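Local atomic coordinates of alpha-L-arabinosidase (Xanthomonas axonopodis pv. citri, PDB entry 6D25), a protein that probably removes alpha-L-arabinofuranosyl side groups from arabinoxylans, including those on internally di-substituted xylose units, as a trimeric family GH51 arabinofuranosidase. Residues Leu473-Ala477 with Ile478-Asn482. Sequence-based numbering, arbitrary orientation.
Sequences LTAPA and IATYN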
ATOM      1  N   LEU A 473     -27.272  15.483 -39.937  1.00 18.90           N
ATOM      2  CA  LEU A 473     -27.046  16.404 -38.851  1.00 18.90           C
ATOM      3  C   LEU A 473     -26.090  17.505 -39.328  1.00 19.42           C
ATOM      4  O   LEU A 473     -24.938  17.216 -39.678  1.00 18.84           O
ATOM      5  CB  LEU A 473     -26.467  15.643 -37.667  1.00 18.82           C
ATOM      6  CG  LEU A 473     -26.360  16.430 -36.358  1.00 19.13           C
ATOM      7  CD1 LEU A 473     -27.770  16.819 -35.857  1.00 19.28           C
ATOM      8  CD2 LEU A 473     -25.685  15.564 -35.303  1.00 19.15           C
ATOM      9  N   THR A 474     -26.616  18.725 -39.367  1.00 19.85           N
ATOM     10  CA  THR A 474     -25.878  19.891 -39.797  1.00 20.85           C
ATOM     11  C   THR A 474     -26.560  21.117 -39.166  1.00 21.22           C
ATOM     12  O   THR A 474     -27.500  20.989 -38.359  1.00 20.69           O
ATOM     13  CB  THR A 474     -25.749  19.963 -41.334  1.00 21.84           C
ATOM     14  OG1 THR A 474     -24.793  20.966 -41.702  1.00 23.03           O
ATOM     15  CG2 THR A 474     -27.052  20.249 -42.033  1.00 21.87           C
ATOM     16  N   ALA A 475     -26.069  22.272 -39.532  1.00 21.76           N
ATOM     17  CA  ALA A 475     -26.623  23.544 -39.099  1.00 23.13           C
ATOM     18  C   ALA A 475     -26.123  24.604 -40.079  1.00 24.45           C
ATOM     19  O   ALA A 475     -25.166  24.350 -40.809  1.00 23.64           O
ATOM     20  CB  ALA A 475     -26.223  23.865 -37.669  1.00 22.95           C
ATOM     21  N   PRO A 476     -26.743  25.781 -40.080  1.00 27.29           N
ATOM     22  CA  PRO A 476     -26.327  26.833 -41.010  1.00 28.28           C
ATOM     23  C   PRO A 476     -24.893  27.329 -40.732  1.00 27.89           C
ATOM     24  O   PRO A 476     -24.171  27.608 -41.685  1.00 29.85           O
ATOM     25  CB  PRO A 476     -27.372  27.951 -40.829  1.00 30.04           C
ATOM     26  CG  PRO A 476     -28.515  27.295 -40.065  1.00 29.98           C
ATOM     27  CD  PRO A 476     -27.879  26.195 -39.248  1.00 28.32           C
ATOM     28  N   ALA A 477     -24.451  27.308 -39.486  1.00 26.78           N
ATOM     29  CA  ALA A 477     -23.108  27.814 -39.148  1.00 26.62           C
ATOM     30  C   ALA A 477     -22.359  26.770 -38.306  1.00 24.88           C
ATOM     31  O   ALA A 477     -22.987  26.033 -37.543  1.00 24.18           O
ATOM     32  CB  ALA A 477     -23.212  29.149 -38.432  1.00 26.47           C
ATOM     33  N   ILE A 478     -21.033  26.737 -38.426  1.00 24.21           N
ATOM     34  CA  ILE A 478     -20.233  25.746 -37.691  1.00 23.43           C
ATOM     35  C   ILE A 478     -20.395  25.909 -36.175  1.00 23.64           C
ATOM     36  O   ILE A 478     -20.357  24.928 -35.436  1.00 22.35           O
ATOM     37  CB  ILE A 478     -18.753  25.762 -38.106  1.00 23.06           C
ATOM     38  CG1 ILE A 478     -18.080  27.110 -37.868  1.00 23.55           C
ATOM     39  CG2 ILE A 478     -18.598  25.303 -39.551  1.00 23.03           C
ATOM     40  CD1 ILE A 478     -16.599  27.116 -38.211  1.00 23.78           C
ATOM     41  N   ALA A 479     -20.516  27.145 -35.693  1.00 24.82           N
ATOM     42  CA  ALA A 479     -20.580  27.390 -34.252  1.00 25.14           C
ATOM     43  C   ALA A 479     -22.041  27.464 -33.799  1.00 26.42           C
ATOM     44  O   ALA A 479     -22.481  28.541 -33.311  1.00 34.69           O
ATOM     45  CB  ALA A 479     -19.870  28.685 -33.935  1.00 25.78           C
ATOM     46  N   THR A 480     -22.850  26.481 -34.117  1.00 23.39           N
ATOM     47  CA  THR A 480     -24.242  26.487 -33.692  1.00 20.94           C
ATOM     48  C   THR A 480     -24.345  25.437 -32.590  1.00 19.30           C
ATOM     49  O   THR A 480     -23.739  24.369 -32.700  1.00 17.69           O
ATOM     50  CB  THR A 480     -25.201  26.156 -34.854  1.00 21.42           C
ATOM     51  OG1 THR A 480     -24.927  27.010 -35.965  1.00 21.01           O
ATOM     52  CG2 THR A 480     -26.655  26.272 -34.470  1.00 21.47           C
ATOM     53  N   TYR A 481     -25.118  25.746 -31.550  1.00 18.52           N
ATOM     54  CA  TYR A 481     -25.348  24.826 -30.464  1.00 18.28           C
ATOM     55  C   TYR A 481     -26.812  24.955 -30.014  1.00 18.00           C
ATOM     56  O   TYR A 481     -27.502  25.848 -30.420  1.00 17.79           O
ATOM     57  CB  TYR A 481     -24.361  25.103 -29.316  1.00 18.70           C
ATOM     58  CG  TYR A 481     -24.295  26.541 -28.850  1.00 19.63           C
ATOM     59  CD1 TYR A 481     -25.179  27.027 -27.905  1.00 20.35           C
ATOM     60  CD2 TYR A 481     -23.318  27.397 -29.313  1.00 20.54           C
ATOM     61  CE1 TYR A 481     -25.118  28.330 -27.445  1.00 21.54           C
ATOM     62  CE2 TYR A 481     -23.254  28.718 -28.902  1.00 21.45           C
ATOM     63  CZ  TYR A 481     -24.130  29.166 -27.930  1.00 22.08           C
ATOM     64  OH  TYR A 481     -24.098  30.432 -27.473  1.00 24.71           O
ATOM     65  N   ASN A 482     -27.256  24.014 -29.207  1.00 17.90           N
ATOM     66  CA  ASN A 482     -28.627  23.983 -28.722  1.00 17.83           C
ATOM     67  C   ASN A 482     -28.699  24.684 -27.360  1.00 18.91           C
ATOM     68  O   ASN A 482     -27.785  24.551 -26.527  1.00 19.31           O
ATOM     69  CB  ASN A 482     -29.114  22.540 -28.637  1.00 17.23           C
ATOM     70  CG  ASN A 482     -29.294  21.909 -29.994  1.00 17.38           C
ATOM     71  OD1 ASN A 482     -29.549  22.630 -30.969  1.00 17.07           O
ATOM     72  ND2 ASN A 482     -29.138  20.582 -30.067  1.00 16.82           N
TER
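A475 and T480 meet across an irregular bend that turns the chain sharply in the long loop between strands 468-473 and 493-494 of the C-terminal beta domain. The tightly packed part lies on the inner side of the bend. There the T480 hydroxyl donates a hydrogen bond to the backbone O of A477, with OG1 2.7 Å from that O. The bond is short, with a C=O...OG1 angle of 121°, yet the donor stands 37° above the carbonyl plane and lies off the lone pairs. The T480 torsion accounts for this reach: at chi1 -52° OG1 is tucked beside its own backbone N and faces back to A477, while CG2 swings anti to that N. Beside the hydroxyl, the A475 methyl sits 3.8 Å from T480 CB and 4.0 Å from T480 CG2, a small aliphatic contact with A475 buried. The backbone bond from T480 N to I478 O, at 3.2 Å, is weak.

The outer side is looser. The exposed P476 ring comes no nearer than 4.5 Å, from CD to T480 OG1; A479 CB points away from 473-477, and I478 does so overall although its CB still touches A477 C. Outside partners hold both flanks: H512 NE2 is hydrogen-bonded to A475 O, and the L346 backbone to that of T480. A477 is exposed too, yet its CB still comes within 3.7 Å of T480 OG1.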